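Local atomic coordinates of prenyltransference for protein (Lavandula lanata, PDB entry 5HC7), a protein that probably catalyses a prenyl transfer between dimethylallyl diphosphate units, as a magnesium-dependent plant enzyme of the cis-prenyltransferase (undecaprenyl diphosphate synthase) family. Residues R24-S29 / P217-D222; I19-R24 / L191-G196. All blocks are in the same frame, centred on the assembly; numbering follows the deposited sequence.

Contact 1 (R24-S29 / P217-D222); sequences RKWAKS and PKLFPD. With DST (dimethylallyl S-thiolodiphosphate), chain D.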
# COMPACT_ATOMS: atom_id res chain seq x y z
N ARG A 24 20.64 -3.98 11.70
CA ARG A 24 20.93 -4.49 13.03
C ARG A 24 20.99 -5.99 13.08
O ARG A 24 21.90 -6.53 13.68
CB ARG A 24 19.85 -4.07 13.96
CG ARG A 24 19.79 -2.58 14.15
CD ARG A 24 18.34 -2.27 14.39
NE ARG A 24 18.09 -1.10 15.19
CZ ARG A 24 16.87 -0.72 15.53
NH1 ARG A 24 15.80 -1.43 15.14
NH2 ARG A 24 16.70 0.38 16.26
N LYS A 25 20.05 -6.67 12.47
CA LYS A 25 20.14 -8.14 12.33
C LYS A 25 21.49 -8.55 11.77
O LYS A 25 22.06 -9.52 12.21
CB LYS A 25 19.08 -8.72 11.39
CG LYS A 25 17.72 -8.86 12.02
CD LYS A 25 16.70 -9.41 11.03
CE LYS A 25 15.26 -9.07 11.43
NZ LYS A 25 14.38 -8.81 10.24
N TRP A 26 21.94 -7.83 10.76
CA TRP A 26 23.19 -8.12 10.11
C TRP A 26 24.36 -7.86 11.05
O TRP A 26 25.24 -8.68 11.15
CB TRP A 26 23.33 -7.24 8.85
CG TRP A 26 24.58 -7.49 8.02
CD1 TRP A 26 24.69 -8.32 6.98
CD2 TRP A 26 25.83 -6.83 8.14
NE1 TRP A 26 25.94 -8.26 6.43
CE2 TRP A 26 26.67 -7.34 7.14
CE3 TRP A 26 26.33 -5.84 9.01
CZ2 TRP A 26 27.99 -6.94 6.99
CZ3 TRP A 26 27.61 -5.42 8.84
CH2 TRP A 26 28.43 -5.96 7.83
N ALA A 27 24.38 -6.70 11.68
CA ALA A 27 25.41 -6.40 12.66
C ALA A 27 25.45 -7.54 13.66
O ALA A 27 26.42 -8.27 13.76
CB ALA A 27 25.13 -5.08 13.36
N LYS A 28 24.33 -7.75 14.30
CA LYS A 28 24.21 -8.76 15.30
C LYS A 28 24.88 -10.00 14.81
O LYS A 28 25.72 -10.54 15.48
CB LYS A 28 22.74 -9.02 15.61
CG LYS A 28 22.44 -9.53 17.01
CD LYS A 28 22.82 -10.99 17.21
CE LYS A 28 21.86 -11.98 16.55
NZ LYS A 28 20.72 -12.32 17.45
N SER A 29 24.53 -10.47 13.63
CA SER A 29 25.06 -11.74 13.19
C SER A 29 26.55 -11.64 12.78
O SER A 29 27.24 -12.63 12.75
CB SER A 29 24.23 -12.29 12.04
OG SER A 29 24.70 -11.75 10.81
N PRO A 217 14.78 -12.03 1.36
CA PRO A 217 15.33 -12.23 2.74
C PRO A 217 16.70 -11.55 2.98
O PRO A 217 17.08 -11.25 4.08
CB PRO A 217 15.46 -13.75 2.83
CG PRO A 217 15.68 -14.18 1.39
CD PRO A 217 14.68 -13.32 0.62
N LYS A 218 17.42 -11.26 1.94
CA LYS A 218 18.70 -10.65 2.05
C LYS A 218 18.69 -9.42 2.92
O LYS A 218 17.93 -8.46 2.65
CB LYS A 218 19.18 -10.29 0.64
CG LYS A 218 20.66 -9.99 0.50
CD LYS A 218 21.48 -11.28 0.34
CE LYS A 218 21.39 -11.89 -1.03
NZ LYS A 218 22.44 -11.24 -1.85
N LEU A 219 19.58 -9.41 3.92
CA LEU A 219 19.85 -8.23 4.72
C LEU A 219 20.52 -7.12 3.92
O LEU A 219 21.40 -7.34 3.08
CB LEU A 219 20.65 -8.59 5.98
CG LEU A 219 20.08 -9.74 6.83
CD1 LEU A 219 20.97 -9.95 8.05
CD2 LEU A 219 18.63 -9.44 7.27
N PHE A 220 20.10 -5.88 4.13
CA PHE A 220 20.55 -4.85 3.23
C PHE A 220 22.06 -4.61 3.20
O PHE A 220 22.62 -4.35 2.13
CB PHE A 220 19.84 -3.55 3.36
CG PHE A 220 20.07 -2.65 2.19
CD1 PHE A 220 19.40 -2.86 1.00
CD2 PHE A 220 21.02 -1.60 2.26
CE1 PHE A 220 19.66 -2.07 -0.12
CE2 PHE A 220 21.24 -0.78 1.17
CZ PHE A 220 20.57 -1.03 -0.04
N PRO A 221 22.75 -4.75 4.32
CA PRO A 221 24.21 -4.67 4.13
C PRO A 221 24.78 -5.67 3.11
O PRO A 221 25.81 -5.37 2.52
CB PRO A 221 24.76 -4.96 5.53
CG PRO A 221 23.71 -4.49 6.45
CD PRO A 221 22.41 -4.91 5.73
N ASP A 222 24.13 -6.80 2.88
CA ASP A 222 24.55 -7.75 1.86
C ASP A 222 23.95 -7.49 0.48
O ASP A 222 24.17 -8.29 -0.44
CB ASP A 222 24.16 -9.17 2.28
CG ASP A 222 24.87 -9.60 3.54
OD1 ASP A 222 26.06 -9.26 3.65
OD2 ASP A 222 24.25 -10.23 4.44
O4 DST D . 15.51 -4.25 10.58
P1 DST D . 16.81 -4.27 11.61
O6 DST D . 17.68 -5.62 11.24
O5 DST D . 16.22 -4.30 13.03
O2 DST D . 17.85 -2.96 11.32
P3 DST D . 17.48 -1.56 10.58
O8 DST D . 17.64 -1.73 9.10
O7 DST D . 18.21 -0.28 11.29
S9 DST D . 16.24 -1.40 10.91

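Contact 2 (I19-R24 / L191-G196); sequences IIDGHR and LIRAAG. With MG (magnesium ion), chain B; DST (dimethylallyl S-thiolodiphosphate), chain D; DST (dimethylallyl S-thiolodiphosphate), chain C.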
# COMPACT_ATOMS: atom_id res chain seq x y z
N ILE A 19 12.95 -0.27 -0.04
CA ILE A 19 12.95 -0.22 1.40
C ILE A 19 14.16 -0.98 1.91
O ILE A 19 14.27 -2.18 1.75
CB ILE A 19 11.65 -0.83 2.00
CG1 ILE A 19 10.42 -0.11 1.45
CG2 ILE A 19 11.67 -0.78 3.51
CD1 ILE A 19 9.05 -0.67 1.84
N ILE A 20 15.06 -0.27 2.59
CA ILE A 20 16.25 -0.87 3.16
C ILE A 20 15.86 -1.34 4.58
O ILE A 20 14.94 -0.78 5.20
CB ILE A 20 17.43 0.13 3.06
CG1 ILE A 20 17.19 1.34 3.93
CG2 ILE A 20 17.62 0.55 1.58
CD1 ILE A 20 18.27 2.40 3.94
N ASP A 21 16.46 -2.41 5.04
CA ASP A 21 16.10 -3.01 6.30
C ASP A 21 17.12 -4.12 6.58
O ASP A 21 17.84 -4.52 5.69
CB ASP A 21 14.66 -3.58 6.22
CG ASP A 21 14.01 -3.86 7.60
OD1 ASP A 21 14.48 -3.28 8.57
OD2 ASP A 21 13.02 -4.65 7.76
N GLY A 22 17.17 -4.62 7.82
CA GLY A 22 18.08 -5.68 8.19
C GLY A 22 19.49 -5.28 8.70
O GLY A 22 20.32 -6.15 8.92
N HIS A 23 19.75 -4.02 8.97
CA HIS A 23 21.10 -3.59 9.35
C HIS A 23 21.52 -4.09 10.73
O HIS A 23 22.63 -4.52 10.92
CB HIS A 23 21.20 -2.08 9.36
CG HIS A 23 21.00 -1.47 8.02
ND1 HIS A 23 19.74 -1.23 7.50
CD2 HIS A 23 21.88 -1.07 7.08
CE1 HIS A 23 19.88 -0.69 6.29
NE2 HIS A 23 21.16 -0.60 6.01
N ARG A 24 20.64 -3.98 11.70
CA ARG A 24 20.93 -4.49 13.03
C ARG A 24 20.99 -5.99 13.08
O ARG A 24 21.90 -6.53 13.68
CB ARG A 24 19.85 -4.07 13.96
CG ARG A 24 19.79 -2.58 14.15
CD ARG A 24 18.34 -2.27 14.39
NE ARG A 24 18.09 -1.10 15.19
CZ ARG A 24 16.87 -0.72 15.53
NH1 ARG A 24 15.80 -1.43 15.14
NH2 ARG A 24 16.70 0.38 16.26
N LEU A 191 8.73 -2.27 -6.26
CA LEU A 191 9.08 -1.93 -4.90
C LEU A 191 9.84 -3.11 -4.32
O LEU A 191 9.34 -4.22 -4.29
CB LEU A 191 7.85 -1.73 -4.08
CG LEU A 191 8.20 -1.53 -2.60
CD1 LEU A 191 8.91 -0.21 -2.37
CD2 LEU A 191 6.96 -1.54 -1.77
N ILE A 192 11.04 -2.86 -3.91
CA ILE A 192 11.89 -3.88 -3.37
C ILE A 192 12.00 -3.67 -1.86
O ILE A 192 12.30 -2.55 -1.41
CB ILE A 192 13.33 -3.81 -3.97
CG1 ILE A 192 13.28 -4.13 -5.50
CG2 ILE A 192 14.25 -4.77 -3.22
CD1 ILE A 192 14.55 -3.66 -6.22
N ARG A 193 11.84 -4.75 -1.10
CA ARG A 193 12.08 -4.65 0.35
C ARG A 193 13.01 -5.78 0.78
O ARG A 193 12.69 -6.93 0.62
CB ARG A 193 10.79 -4.73 1.16
CG ARG A 193 11.09 -4.56 2.63
CD ARG A 193 9.89 -4.43 3.52
NE ARG A 193 10.39 -4.34 4.87
CZ ARG A 193 9.92 -3.57 5.83
NH1 ARG A 193 8.89 -2.74 5.66
NH2 ARG A 193 10.53 -3.62 6.99
N ALA A 194 14.15 -5.40 1.32
CA ALA A 194 15.15 -6.31 1.87
C ALA A 194 14.77 -6.72 3.29
O ALA A 194 14.00 -6.03 3.99
CB ALA A 194 16.49 -5.65 1.87
N ALA A 195 15.38 -7.82 3.69
CA ALA A 195 15.41 -8.36 5.01
C ALA A 195 14.15 -9.16 5.34
O ALA A 195 13.88 -9.49 6.48
CB ALA A 195 15.70 -7.26 6.05
N GLY A 196 13.33 -9.46 4.37
CA GLY A 196 12.33 -10.50 4.63
C GLY A 196 10.95 -10.07 5.14
O GLY A 196 10.05 -10.85 5.06
MG MG B . 14.10 -2.86 10.85
O4 DST D . 15.51 -4.25 10.58
P1 DST D . 16.81 -4.27 11.61
O6 DST D . 17.68 -5.62 11.24
O5 DST D . 16.22 -4.30 13.03
O2 DST D . 17.85 -2.96 11.32
P3 DST D . 17.48 -1.56 10.58
O8 DST D . 17.64 -1.73 9.10
O7 DST D . 18.21 -0.28 11.29
S9 DST D . 16.24 -1.40 10.91
O4 DST C . 10.15 -3.25 10.03
P1 DST C . 9.37 -2.03 10.64
O6 DST C . 9.53 -1.82 12.09
O5 DST C . 7.70 -2.08 10.27
O2 DST C . 10.09 -0.73 10.02
P3 DST C . 11.71 -0.41 9.82
O8 DST C . 11.94 1.11 10.48
O7 DST C . 12.73 -1.41 10.30
S9 DST C . 11.76 0.02 7.75
C10 DST C . 11.88 1.79 8.29
C11 DST C . 12.01 2.57 7.07
C12 DST C . 13.48 2.74 6.70
C13 DST C . 13.76 2.14 5.29
C14 DST C . 13.79 4.23 6.65
O HOH W 1 12.35 -6.40 5.82
O HOH W 2 12.52 -4.26 10.25

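Contact 1 (R24-S29 / P217-D222)
Trp26 carries this contact, meeting Leu219, Pro221 and Asp222 from its place on helix 23-30. Pro221 lies over one face of the indole. Pro221 CB makes a CH-pi contact 3.3 Å from the centroid of the five-membered ring of Trp26, almost on the ring normal. At the rim of the ring, Trp26 NE1 donates a hydrogen bond to Asp222 OD1 at 3.0 Å. This bond is bent, 147° at the hydrogen, and reaches the oxygen from above the carboxylate plane. Leu219 CD1 sits against the helix backbone, 3.5 Å from Trp26 CA. The indole extends toward 217-222 because CG stands opposite the backbone N (chi1 -177°). With an alanine here, Pro221 is likely to lose the ring face it packs on, and Asp222 the indole donor. Further out, Thr40 of helix 34-54 touches both Trp26 and Pro221. Ser29 OG hydrogen-bonds back to Trp26 O within the helix. At the start of the same helix, Arg24 N and Lys25 N donate to O2 (3.0 Å) and O6 (2.9 Å) of the chain D thiolodiphosphate, respectively. Arg24 NH2 is salt-bridged to Glu76. This is a diphosphate site at a helix N-terminus, bordered by the loop that follows strand 212-216.

Contact 2 (I19-R24 / L191-G196)
Ile19 and Arg193 form a parallel beta bridge where strands 15-19 and 190-194 run out into the magnesium and diphosphate site. Ile19 N donates to Ile192 O at 2.7 Å. Ala194 N returns a longer bond to Ile19 O, 3.3 Å. The Arg193 side chain is extended from CG to NE and passes Ile19, whose CG2 lies over one face of the guanidinium, toward its rim. Arg193 NH2 then makes a salt bridge to Asp21 OD2 at 2.8 Å. Asp21 OD2 lies near the guanidinium plane, but NH2 approaches from above the carboxylate, and the two planes are 78° apart. Arg193 NH1 hydrogen-bonds to Ser201 OG and Arg199 O, so both ends of the guanidinium are held. Asp21 divides its oxygens: OD1 binds the magnesium, and OD2 takes Arg193 and two waters. One water also joins Arg193 NE and Ala194 O; the other is a magnesium ligand. An aspartate on magnesium beside the diphosphates, at the C-terminal edge of a parallel sheet, is a hallmark of cis-prenyltransferases. The metal also binds both thiolodiphosphates, through O7 of chain C and through O4 and S9 of chain D. Arg193 NH2 gives a further, bent bond to O4 of chain C at 3.1 Å. Gly22 is the N-cap of helix 23-30, and its N donates to O4 of chain D. A CB on Gly22 would collide with Ala195 CB. His23 holds O8 of chain D twice, through its backbone N and, at 2.7 Å, through ND1, with O8 in the ring plane at its edge.

How the contacts relate
The centres of contacts 1 and 2 lie about 9 Å apart, on the same side of the chain's centre. They share Arg24 and helix 23-30. Along the chain the order is 19-24, 24-29, 191-196, 217-222, so the two contacts cross. Strand 15-19 leads into the helix, and strand 190-194 lies between strands 15-19 and 212-216 in the parallel sheet. Contact 2 is at the strand ends; contact 1 is one step outward, where the helix meets the loop after strand 212-216. They touch directly: Phe220 N probably hydrogen-bonds to Asp21 O, 3.1 Å away. Both contacts reach the chain D thiolodiphosphate, so sheet, helix and loop meet around one substrate-analogue site.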